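Local coordinates for reticulocyte binding protein (Streptococcus agalactiae COH1, PDB 3FAW) that probably hydrolyses the alpha-1,6-glucosidic bonds of pullulan and related branched alpha-glucans as a pullulanase of the streptococcal cell surface, at residues G532-T538 with V581-I586; R599-L603 with P805-I809; G620-G624 with T690-T694; Y693-L697 with V778-G784. The contacts are given in a common frame with arbitrary orientation. Numbering follows the deposited sequence.

Contact 1 of 4, residues G532-T538 with V581-I586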
loop_
_atom_site.group_PDB
_atom_site.type_symbol
_atom_site.label_atom_id
_atom_site.label_comp_id
_atom_site.label_asym_id
_atom_site.label_seq_id
_atom_site.Cartn_x
_atom_site.Cartn_y
_atom_site.Cartn_z
ATOM N N GLY A 532 2.649 -21.063 -8.584
ATOM C CA GLY A 532 2.592 -22.016 -9.694
ATOM C C GLY A 532 2.306 -23.451 -9.279
ATOM O O GLY A 532 2.118 -24.314 -10.132
ATOM N N THR A 533 2.271 -23.718 -7.975
ATOM C CA THR A 533 1.908 -25.044 -7.474
ATOM C C THR A 533 0.394 -25.240 -7.554
ATOM O O THR A 533 -0.358 -24.346 -7.169
ATOM C CB THR A 533 2.358 -25.240 -6.020
ATOM O OG1 THR A 533 3.746 -24.910 -5.906
ATOM C CG2 THR A 533 2.148 -26.688 -5.581
ATOM N N PRO A 534 -0.061 -26.398 -8.074
ATOM C CA PRO A 534 -1.502 -26.678 -8.129
ATOM C C PRO A 534 -2.212 -26.517 -6.778
ATOM O O PRO A 534 -1.725 -27.001 -5.756
ATOM C CB PRO A 534 -1.558 -28.137 -8.599
ATOM C CG PRO A 534 -0.305 -28.334 -9.357
ATOM C CD PRO A 534 0.728 -27.493 -8.669
ATOM N N ALA A 535 -3.350 -25.823 -6.795
ATOM C CA ALA A 535 -4.149 -25.563 -5.601
ATOM C C ALA A 535 -5.625 -25.821 -5.932
ATOM O O ALA A 535 -5.915 -26.528 -6.896
ATOM C CB ALA A 535 -3.924 -24.136 -5.113
ATOM N N PHE A 536 -6.551 -25.258 -5.155
ATOM C CA PHE A 536 -7.969 -25.633 -5.271
ATOM C C PHE A 536 -8.556 -25.496 -6.683
ATOM O O PHE A 536 -9.181 -26.429 -7.177
ATOM C CB PHE A 536 -8.837 -24.849 -4.284
ATOM C CG PHE A 536 -10.216 -25.430 -4.102
ATOM C CD1 PHE A 536 -10.409 -26.553 -3.307
ATOM C CD2 PHE A 536 -11.317 -24.859 -4.726
ATOM C CE1 PHE A 536 -11.672 -27.097 -3.138
ATOM C CE2 PHE A 536 -12.591 -25.397 -4.560
ATOM C CZ PHE A 536 -12.768 -26.519 -3.769
ATOM N N ILE A 537 -8.364 -24.342 -7.322
ATOM C CA ILE A 537 -8.919 -24.106 -8.661
ATOM C C ILE A 537 -7.962 -24.488 -9.804
ATOM O O ILE A 537 -8.287 -24.264 -10.969
ATOM C CB ILE A 537 -9.408 -22.636 -8.850
ATOM C CG1 ILE A 537 -8.230 -21.662 -9.025
ATOM C CG2 ILE A 537 -10.320 -22.227 -7.690
ATOM C CD1 ILE A 537 -8.638 -20.189 -9.076
ATOM N N THR A 538 -6.805 -25.063 -9.472
ATOM C CA THR A 538 -5.796 -25.441 -10.472
ATOM C C THR A 538 -5.346 -26.907 -10.338
ATOM O O THR A 538 -4.202 -27.250 -10.658
ATOM C CB THR A 538 -4.564 -24.508 -10.403
ATOM O OG1 THR A 538 -4.057 -24.477 -9.064
ATOM C CG2 THR A 538 -4.937 -23.092 -10.840
ATOM N N VAL A 581 -1.235 -17.155 -13.633
ATOM C CA VAL A 581 -0.873 -18.136 -12.602
ATOM C C VAL A 581 -1.689 -19.428 -12.754
ATOM O O VAL A 581 -1.188 -20.518 -12.491
ATOM C CB VAL A 581 -1.027 -17.553 -11.173
ATOM C CG1 VAL A 581 -2.505 -17.445 -10.771
ATOM C CG2 VAL A 581 -0.252 -18.391 -10.172
ATOM N N ILE A 582 -2.939 -19.303 -13.192
ATOM C CA ILE A 582 -3.757 -20.472 -13.524
ATOM C C ILE A 582 -3.131 -21.265 -14.675
ATOM O O ILE A 582 -2.990 -22.481 -14.580
ATOM C CB ILE A 582 -5.211 -20.078 -13.873
ATOM C CG1 ILE A 582 -5.977 -19.719 -12.597
ATOM C CG2 ILE A 582 -5.925 -21.218 -14.606
ATOM C CD1 ILE A 582 -7.318 -19.046 -12.844
ATOM N N ALA A 583 -2.746 -20.570 -15.746
ATOM C CA ALA A 583 -2.126 -21.204 -16.915
ATOM C C ALA A 583 -0.794 -21.867 -16.562
ATOM O O ALA A 583 -0.474 -22.951 -17.068
ATOM C CB ALA A 583 -1.925 -20.183 -18.032
ATOM N N LYS A 584 -0.025 -21.206 -15.698
ATOM C CA LYS A 584 1.232 -21.757 -15.189
ATOM C C LYS A 584 0.990 -22.978 -14.307
ATOM O O LYS A 584 1.681 -23.989 -14.440
ATOM C CB LYS A 584 2.006 -20.693 -14.397
ATOM C CG LYS A 584 3.203 -21.224 -13.601
ATOM C CD LYS A 584 4.271 -21.837 -14.496
ATOM C CE LYS A 584 5.451 -22.358 -13.681
ATOM N NZ LYS A 584 6.522 -22.924 -14.548
ATOM N N SER A 585 0.002 -22.878 -13.418
ATOM C CA SER A 585 -0.266 -23.933 -12.435
ATOM C C SER A 585 -0.721 -25.247 -13.072
ATOM O O SER A 585 -0.297 -26.322 -12.647
ATOM C CB SER A 585 -1.290 -23.455 -11.405
ATOM O OG SER A 585 -0.757 -22.389 -10.630
ATOM N N ILE A 586 -1.576 -25.152 -14.087
ATOM C CA ILE A 586 -2.019 -26.327 -14.852
ATOM C C ILE A 586 -1.075 -26.669 -16.013
ATOM O O ILE A 586 -1.237 -27.710 -16.652
ATOM C CB ILE A 586 -3.468 -26.150 -15.410
ATOM C CG1 ILE A 586 -3.521 -25.098 -16.525
ATOM C CG2 ILE A 586 -4.430 -25.792 -14.287
ATOM C CD1 ILE A 586 -4.929 -24.765 -17.006
HETATM O O HOH W 1 -2.057 -22.882 -8.309
#

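Contact 2 of 4, residues R599-L603 with P805-I809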
loop_
_atom_site.group_PDB
_atom_site.type_symbol
_atom_site.label_atom_id
_atom_site.label_comp_id
_atom_site.label_asym_id
_atom_site.label_seq_id
_atom_site.Cartn_x
_atom_site.Cartn_y
_atom_site.Cartn_z
ATOM N N ARG A 599 -12.662 -20.805 -17.204
ATOM C CA ARG A 599 -13.586 -21.589 -16.382
ATOM C C ARG A 599 -13.061 -21.686 -14.948
ATOM O O ARG A 599 -13.812 -21.492 -13.996
ATOM C CB ARG A 599 -13.819 -22.981 -16.985
ATOM C CG ARG A 599 -14.799 -22.971 -18.147
ATOM C CD ARG A 599 -14.973 -24.344 -18.772
ATOM N NE ARG A 599 -15.753 -24.260 -20.006
ATOM C CZ ARG A 599 -16.042 -25.289 -20.801
ATOM N NH1 ARG A 599 -15.617 -26.516 -20.510
ATOM N NH2 ARG A 599 -16.761 -25.088 -21.898
ATOM N N ARG A 600 -11.763 -21.948 -14.813
ATOM C CA ARG A 600 -11.093 -21.978 -13.510
ATOM C C ARG A 600 -11.001 -20.596 -12.857
ATOM O O ARG A 600 -11.155 -20.469 -11.643
ATOM C CB ARG A 600 -9.695 -22.585 -13.649
ATOM C CG ARG A 600 -9.713 -24.051 -14.053
ATOM C CD ARG A 600 -8.320 -24.562 -14.372
ATOM N NE ARG A 600 -8.326 -25.974 -14.750
ATOM C CZ ARG A 600 -8.385 -27.000 -13.895
ATOM N NH1 ARG A 600 -8.464 -26.794 -12.592
ATOM N NH2 ARG A 600 -8.375 -28.247 -14.353
ATOM N N LEU A 601 -10.750 -19.568 -13.663
ATOM C CA LEU A 601 -10.691 -18.189 -13.176
ATOM C C LEU A 601 -12.024 -17.775 -12.550
ATOM O O LEU A 601 -12.057 -17.157 -11.483
ATOM C CB LEU A 601 -10.322 -17.242 -14.326
ATOM C CG LEU A 601 -9.988 -15.786 -13.987
ATOM C CD1 LEU A 601 -9.174 -15.168 -15.114
ATOM C CD2 LEU A 601 -11.241 -14.963 -13.727
ATOM N N ARG A 602 -13.118 -18.136 -13.214
ATOM C CA ARG A 602 -14.456 -17.798 -12.739
ATOM C C ARG A 602 -14.793 -18.481 -11.412
ATOM O O ARG A 602 -15.499 -17.908 -10.583
ATOM C CB ARG A 602 -15.504 -18.129 -13.807
ATOM C CG ARG A 602 -15.483 -17.157 -14.978
ATOM C CD ARG A 602 -16.613 -17.419 -15.974
ATOM N NE ARG A 602 -16.299 -18.474 -16.937
ATOM C CZ ARG A 602 -16.146 -18.312 -18.256
ATOM N NH1 ARG A 602 -16.258 -17.123 -18.837
ATOM N NH2 ARG A 602 -15.872 -19.367 -19.013
ATOM N N LEU A 603 -14.282 -19.695 -11.211
ATOM C CA LEU A 603 -14.424 -20.382 -9.928
ATOM C C LEU A 603 -13.762 -19.593 -8.802
ATOM O O LEU A 603 -14.337 -19.449 -7.728
ATOM C CB LEU A 603 -13.831 -21.793 -9.985
ATOM C CG LEU A 603 -14.517 -22.801 -10.913
ATOM C CD1 LEU A 603 -13.886 -24.173 -10.721
ATOM C CD2 LEU A 603 -16.026 -22.855 -10.684
ATOM N N PRO A 805 -17.915 -30.593 -14.489
ATOM C CA PRO A 805 -16.558 -30.166 -14.125
ATOM C C PRO A 805 -16.323 -28.664 -14.324
ATOM O O PRO A 805 -16.912 -28.060 -15.222
ATOM C CB PRO A 805 -15.663 -30.977 -15.071
ATOM C CG PRO A 805 -16.554 -31.445 -16.167
ATOM C CD PRO A 805 -17.911 -31.591 -15.572
ATOM N N LEU A 806 -15.477 -28.078 -13.476
ATOM C CA LEU A 806 -15.134 -26.655 -13.551
ATOM C C LEU A 806 -16.367 -25.742 -13.631
ATOM O O LEU A 806 -16.439 -24.845 -14.478
ATOM C CB LEU A 806 -14.198 -26.407 -14.740
ATOM C CG LEU A 806 -12.948 -27.293 -14.791
ATOM C CD1 LEU A 806 -12.001 -26.803 -15.873
ATOM C CD2 LEU A 806 -12.238 -27.327 -13.437
ATOM N N THR A 807 -17.323 -25.978 -12.736
ATOM C CA THR A 807 -18.598 -25.254 -12.735
ATOM C C THR A 807 -18.959 -24.781 -11.324
ATOM O O THR A 807 -18.767 -25.510 -10.345
ATOM C CB THR A 807 -19.744 -26.142 -13.278
ATOM O OG1 THR A 807 -19.432 -26.568 -14.611
ATOM C CG2 THR A 807 -21.077 -25.392 -13.283
ATOM N N ALA A 808 -19.470 -23.553 -11.234
ATOM C CA ALA A 808 -19.982 -23.005 -9.978
ATOM C C ALA A 808 -21.499 -22.865 -10.062
ATOM O O ALA A 808 -22.015 -22.338 -11.045
ATOM C CB ALA A 808 -19.337 -21.651 -9.682
ATOM N N ILE A 809 -22.202 -23.346 -9.039
ATOM C CA ILE A 809 -23.657 -23.210 -8.959
ATOM C C ILE A 809 -24.069 -22.526 -7.653
ATOM O O ILE A 809 -23.619 -22.915 -6.578
ATOM C CB ILE A 809 -24.378 -24.580 -9.043
ATOM C CG1 ILE A 809 -23.894 -25.399 -10.248
ATOM C CG2 ILE A 809 -25.883 -24.378 -9.142
ATOM C CD1 ILE A 809 -24.261 -24.805 -11.586
HETATM O O HOH W 2 -16.594 -22.042 -14.516
#

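Contact 3 of 4, residues G620-G624 with T690-T694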
loop_
_atom_site.group_PDB
_atom_site.type_symbol
_atom_site.label_atom_id
_atom_site.label_comp_id
_atom_site.label_asym_id
_atom_site.label_seq_id
_atom_site.Cartn_x
_atom_site.Cartn_y
_atom_site.Cartn_z
ATOM N N GLY A 620 -8.525 -5.950 -13.756
ATOM C CA GLY A 620 -8.289 -6.921 -14.817
ATOM C C GLY A 620 -8.606 -8.353 -14.416
ATOM O O GLY A 620 -8.718 -9.232 -15.274
ATOM N N GLN A 621 -8.734 -8.593 -13.111
ATOM C CA GLN A 621 -9.131 -9.906 -12.599
ATOM C C GLN A 621 -10.526 -10.275 -13.106
ATOM O O GLN A 621 -10.842 -11.453 -13.262
ATOM C CB GLN A 621 -9.092 -9.911 -11.065
ATOM C CG GLN A 621 -9.264 -11.281 -10.402
ATOM C CD GLN A 621 -9.235 -11.191 -8.882
ATOM O OE1 GLN A 621 -8.490 -10.394 -8.309
ATOM N NE2 GLN A 621 -10.055 -12.006 -8.221
ATOM N N GLU A 622 -11.349 -9.260 -13.365
ATOM C CA GLU A 622 -12.702 -9.465 -13.887
ATOM C C GLU A 622 -12.756 -10.018 -15.319
ATOM O O GLU A 622 -13.727 -10.673 -15.667
ATOM C CB GLU A 622 -13.548 -8.179 -13.781
ATOM C CG GLU A 622 -13.221 -7.062 -14.784
ATOM C CD GLU A 622 -12.142 -6.102 -14.302
ATOM O OE1 GLU A 622 -11.258 -6.514 -13.511
ATOM O OE2 GLU A 622 -12.178 -4.927 -14.728
ATOM N N TYR A 623 -11.732 -9.760 -16.138
ATOM C CA TYR A 623 -11.726 -10.234 -17.532
ATOM C C TYR A 623 -10.634 -11.258 -17.865
ATOM O O TYR A 623 -10.689 -11.877 -18.923
ATOM C CB TYR A 623 -11.693 -9.049 -18.530
ATOM C CG TYR A 623 -10.345 -8.374 -18.729
ATOM C CD1 TYR A 623 -9.395 -8.904 -19.599
ATOM C CD2 TYR A 623 -10.032 -7.190 -18.069
ATOM C CE1 TYR A 623 -8.169 -8.288 -19.789
ATOM C CE2 TYR A 623 -8.802 -6.563 -18.255
ATOM C CZ TYR A 623 -7.876 -7.116 -19.110
ATOM O OH TYR A 623 -6.658 -6.492 -19.284
ATOM N N GLY A 624 -9.658 -11.444 -16.980
ATOM C CA GLY A 624 -8.556 -12.384 -17.234
ATOM C C GLY A 624 -7.313 -11.712 -17.796
ATOM O O GLY A 624 -6.695 -12.201 -18.746
ATOM N N THR A 690 -16.448 -13.716 -19.043
ATOM C CA THR A 690 -15.845 -13.744 -17.716
ATOM C C THR A 690 -16.095 -12.443 -16.943
ATOM O O THR A 690 -16.359 -12.481 -15.742
ATOM C CB THR A 690 -14.330 -14.028 -17.806
ATOM O OG1 THR A 690 -14.124 -15.354 -18.307
ATOM C CG2 THR A 690 -13.659 -13.898 -16.443
ATOM N N GLN A 691 -16.035 -11.302 -17.629
ATOM C CA GLN A 691 -16.246 -10.011 -16.969
ATOM C C GLN A 691 -17.720 -9.806 -16.593
ATOM O O GLN A 691 -18.019 -9.250 -15.527
ATOM C CB GLN A 691 -15.663 -8.849 -17.804
ATOM C CG GLN A 691 -16.646 -8.031 -18.617
ATOM C CD GLN A 691 -17.387 -6.990 -17.793
ATOM O OE1 GLN A 691 -16.787 -6.224 -17.039
ATOM N NE2 GLN A 691 -18.695 -6.947 -17.955
ATOM N N ALA A 692 -18.630 -10.267 -17.454
ATOM C CA ALA A 692 -20.063 -10.235 -17.160
ATOM C C ALA A 692 -20.393 -11.187 -16.012
ATOM O O ALA A 692 -21.272 -10.911 -15.198
ATOM C CB ALA A 692 -20.880 -10.595 -18.410
ATOM N N TYR A 693 -19.676 -12.308 -15.952
ATOM C CA TYR A 693 -19.805 -13.259 -14.845
ATOM C C TYR A 693 -19.391 -12.596 -13.523
ATOM O O TYR A 693 -20.108 -12.680 -12.522
ATOM C CB TYR A 693 -18.949 -14.502 -15.123
ATOM C CG TYR A 693 -19.386 -15.762 -14.406
ATOM C CD1 TYR A 693 -20.466 -16.511 -14.869
ATOM C CD2 TYR A 693 -18.697 -16.227 -13.290
ATOM C CE1 TYR A 693 -20.862 -17.679 -14.226
ATOM C CE2 TYR A 693 -19.088 -17.395 -12.639
ATOM C CZ TYR A 693 -20.168 -18.115 -13.110
ATOM O OH TYR A 693 -20.553 -19.273 -12.462
ATOM N N THR A 694 -18.245 -11.919 -13.539
ATOM C CA THR A 694 -17.714 -11.234 -12.357
ATOM C C THR A 694 -18.609 -10.072 -11.909
ATOM O O THR A 694 -18.837 -9.892 -10.711
ATOM C CB THR A 694 -16.277 -10.729 -12.609
ATOM O OG1 THR A 694 -15.455 -11.825 -13.024
ATOM C CG2 THR A 694 -15.679 -10.106 -11.349
#

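Contact 4 of 4, residues Y693-L697 with V778-G784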
loop_
_atom_site.group_PDB
_atom_site.type_symbol
_atom_site.label_atom_id
_atom_site.label_comp_id
_atom_site.label_asym_id
_atom_site.label_seq_id
_atom_site.Cartn_x
_atom_site.Cartn_y
_atom_site.Cartn_z
ATOM N N TYR A 693 -19.676 -12.308 -15.952
ATOM C CA TYR A 693 -19.805 -13.259 -14.845
ATOM C C TYR A 693 -19.391 -12.596 -13.523
ATOM O O TYR A 693 -20.108 -12.680 -12.522
ATOM C CB TYR A 693 -18.949 -14.502 -15.123
ATOM C CG TYR A 693 -19.386 -15.762 -14.406
ATOM C CD1 TYR A 693 -20.466 -16.511 -14.869
ATOM C CD2 TYR A 693 -18.697 -16.227 -13.290
ATOM C CE1 TYR A 693 -20.862 -17.679 -14.226
ATOM C CE2 TYR A 693 -19.088 -17.395 -12.639
ATOM C CZ TYR A 693 -20.168 -18.115 -13.110
ATOM O OH TYR A 693 -20.553 -19.273 -12.462
ATOM N N THR A 694 -18.245 -11.919 -13.539
ATOM C CA THR A 694 -17.714 -11.234 -12.357
ATOM C C THR A 694 -18.609 -10.072 -11.909
ATOM O O THR A 694 -18.837 -9.892 -10.711
ATOM C CB THR A 694 -16.277 -10.729 -12.609
ATOM O OG1 THR A 694 -15.455 -11.825 -13.024
ATOM C CG2 THR A 694 -15.679 -10.106 -11.349
ATOM N N ALA A 695 -19.115 -9.300 -12.870
ATOM C CA ALA A 695 -20.069 -8.216 -12.589
ATOM C C ALA A 695 -21.326 -8.721 -11.870
ATOM O O ALA A 695 -21.804 -8.089 -10.929
ATOM C CB ALA A 695 -20.456 -7.504 -13.877
ATOM N N GLY A 696 -21.852 -9.860 -12.321
ATOM C CA GLY A 696 -23.012 -10.496 -11.691
ATOM C C GLY A 696 -22.752 -11.057 -10.300
ATOM O O GLY A 696 -23.649 -11.084 -9.456
ATOM N N LEU A 697 -21.530 -11.528 -10.065
ATOM C CA LEU A 697 -21.123 -11.997 -8.742
ATOM C C LEU A 697 -21.033 -10.835 -7.747
ATOM O O LEU A 697 -21.326 -11.005 -6.565
ATOM C CB LEU A 697 -19.781 -12.740 -8.814
ATOM C CG LEU A 697 -19.805 -14.119 -9.477
ATOM C CD1 LEU A 697 -18.390 -14.649 -9.690
ATOM C CD2 LEU A 697 -20.636 -15.101 -8.651
ATOM N N VAL A 778 -26.800 -18.597 -10.091
ATOM C CA VAL A 778 -25.494 -18.685 -10.748
ATOM C C VAL A 778 -25.336 -20.081 -11.342
ATOM O O VAL A 778 -25.571 -21.081 -10.661
ATOM C CB VAL A 778 -24.320 -18.406 -9.769
ATOM C CG1 VAL A 778 -22.971 -18.558 -10.472
ATOM C CG2 VAL A 778 -24.448 -17.025 -9.163
ATOM N N ASP A 779 -24.951 -20.145 -12.613
ATOM C CA ASP A 779 -24.666 -21.427 -13.262
ATOM C C ASP A 779 -23.337 -21.342 -14.020
ATOM O O ASP A 779 -22.527 -20.458 -13.739
ATOM C CB ASP A 779 -25.855 -21.873 -14.140
ATOM C CG ASP A 779 -25.966 -21.110 -15.451
ATOM O OD1 ASP A 779 -25.213 -20.143 -15.675
ATOM O OD2 ASP A 779 -26.827 -21.495 -16.273
ATOM N N ALA A 780 -23.108 -22.255 -14.962
ATOM C CA ALA A 780 -21.852 -22.291 -15.717
ATOM C C ALA A 780 -21.667 -21.098 -16.665
ATOM O O ALA A 780 -20.532 -20.732 -16.994
ATOM C CB ALA A 780 -21.749 -23.601 -16.494
ATOM N N ASP A 781 -22.776 -20.498 -17.103
ATOM C CA ASP A 781 -22.743 -19.433 -18.115
ATOM C C ASP A 781 -22.927 -18.016 -17.573
ATOM O O ASP A 781 -22.381 -17.059 -18.134
ATOM C CB ASP A 781 -23.820 -19.683 -19.171
ATOM C CG ASP A 781 -23.532 -20.897 -20.029
ATOM O OD1 ASP A 781 -22.345 -21.213 -20.258
ATOM O OD2 ASP A 781 -24.504 -21.527 -20.486
ATOM N N GLN A 782 -23.710 -17.875 -16.507
ATOM C CA GLN A 782 -24.104 -16.551 -16.033
ATOM C C GLN A 782 -24.230 -16.473 -14.523
ATOM O O GLN A 782 -24.429 -17.479 -13.844
ATOM C CB GLN A 782 -25.428 -16.124 -16.681
ATOM C CG GLN A 782 -26.623 -16.995 -16.318
ATOM C CD GLN A 782 -27.850 -16.675 -17.151
ATOM O OE1 GLN A 782 -28.200 -17.419 -18.068
ATOM N NE2 GLN A 782 -28.505 -15.564 -16.841
ATOM N N ALA A 783 -24.121 -15.249 -14.021
ATOM C CA ALA A 783 -24.213 -14.967 -12.599
ATOM C C ALA A 783 -25.081 -13.728 -12.377
ATOM O O ALA A 783 -25.098 -12.811 -13.202
ATOM C CB ALA A 783 -22.831 -14.755 -12.023
ATOM N N GLY A 784 -25.804 -13.718 -11.262
ATOM C CA GLY A 784 -26.669 -12.596 -10.913
ATOM C C GLY A 784 -27.610 -12.936 -9.779
ATOM O O GLY A 784 -27.345 -13.851 -9.000
#

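Contact 1 of 4, residues G532-T538 with V581-I586
In the catalytic TIM barrel, helix 578-586 lies between the seventh and eighth barrel strands, and the loop 532-538 lies across residues 581-586 of the helix without a direct hydrogen bond. T538 takes the p rotamer: its CG2 rests 3.9 Å from I582 CG1, while its OG1 accepts from A535 N at 2.7 Å and T538 N bonds A535 O at 3.1 Å, tying up its own loop. S585 is in the m rotamer and its OG donates back to V581 O at 2.7 Å; T538 CB and S585 CB approach to 3.6 Å. I537, although its CA-CB bond runs sideways, brings CD1 to 4.2 Å from I582 CD1. At G532 (phi/psi 99/-7) a CB would be jammed against the preceding residue's carbonyl O and come within 3.3 Å of K584 CG; G532 O meets S585 CA at 3.3 Å in a CA-H...O contact. One water bridges the polar groups, 2.5 Å from T533 O, 2.7 Å from T538 OG1 and 2.7 Å from S585 OG.

Contact 2 of 4, residues R599-L603 with P805-I809
Apolar contact dominates where helix 590-609 of the TIM barrel meets the start of strand 807-813 in the antiparallel C-terminal sheet. L603 uses both methyls: CD1 packs on L806, just before the strand, 4.0 Å from L806 CA, and CD2 lies against the strand, 3.7 Å from A808 CB and 3.6 Å from T807 C. L806 gives up 116 Å², far more than any other residue here. Its left-handed backbone (phi/psi 50/49) fits a G1 beta bulge in which L806 and T807 both face N754, and its CA-to-CB bond points toward the helix. A mixed contact follows: L806 CD2 sits over one face of the R600 guanidinium, 3.9 Å from R600 CZ, while R600 makes its polar bonds to D596 and I537 O. The polar link is indirect, through a water that donates to R599 O at 2.9 Å and L806 O at 2.8 Å. With no direct hydrogen bond between these two segments, they are joined mainly by leucine packing, supplemented by one backbone water bridge.

Contact 3 of 4, residues G620-G624 with T690-T694
E622, with 79 Å² covered, is the centre of this junction between the loop after the last barrel strand, 614-618, and helix 685-703. Its carbonyl O points into the helix and meets Q691 CA at 2.9 Å in a CA-H...O contact. The same E622 O is 3.1 Å from Q691 N, but at a poor angle, 3.2 Å from T690 O, a second acceptor, and 3.4 Å from T694 OG1, a weak hydrogen bond at most. The side chain contributes its aliphatic part, E622 CB reaching T694 CG2 at 3.8 Å, and turns its carboxylate away: OE1 accepts from G620 N at 2.8 Å, and OE2 is bonded by the hydroxyls of Y271 and Y304. Q691 gives 42 Å², its CB 4.0 Å from Y623 CB; its side chain is about 8 Å from a bound calcium ion. T690 sets CG2 4.3 Å from Y623 C, while its OG1 bonds I686 O and its carbonyl O accepts from T694 OG1 at 2.9 Å. The E622 carboxylate, T690 OG1 and T694 OG1 thus have firm partners other than each other across the contact, and loop and helix meet through close van der Waals and CH...O contacts, without a strong hydrogen bond.

Contact 4 of 4, residues Y693-L697 with V778-G784
The segment 778-784 leaves the edge strand of the C-terminal sheet and runs along one face and the edge of the Y693 ring on helix 685-703. V778 opens it: CG1 lies 3.2 Å from Y693 OH and CG2 4.3 Å from L697 CD2. D779 next supplies the one direct hydrogen bond, Y693 OH donating to D779 O at 2.6 Å. The D779 side chain organises the turn, since D779 OD1 accepts from D781 N and from Q782 N, both at 2.8 Å, an Asx turn extended to an Asx motif; D779 N closes it on Q782 O at 3.0 Å. D781 brings its carbonyl O to the ring edge, 3.8 Å from Y693 CD1, while its carboxylate forms a salt bridge with K689. Past Q782, A783 places CB over the tyrosine face, 4.1 Å from the ring centroid and 12° off the normal, a CH-pi contact. A783 O meets G696 CA at 3.5 Å; a CB on G696 would clash with that oxygen at 2.1 Å. G784 then passes with CA 3.7 Å from G696 O. Y693 thus stands at a three-way junction, touching this loop, R602 and V606 of helix 590-609, and A808 of strand 807-813, to which V778 is paired through V810.

How the contacts relate
All four contacts lie on one side of the chain's centre. Contact 1 is built wholly of barrel elements and contact 3 joins a barrel loop to helix 685-703; contacts 2 and 4 reach the C-terminal sheet. Contact 1 comes first along the chain; contact 2 then spans about 200 residues and encloses contacts 3 and 4, which share Y693 and T694. Contact 2 is the hub: its centre is about 14, 13 and 10 Å from those of contacts 1, 3 and 4, and it touches each, meeting contact 1 where R600 NH1 lies 3.0 Å from I537 O. Contact 1 touches neither 3 nor 4. Helices 590-609 and 685-703 thus connect the barrel's last elements to the C-terminal domain.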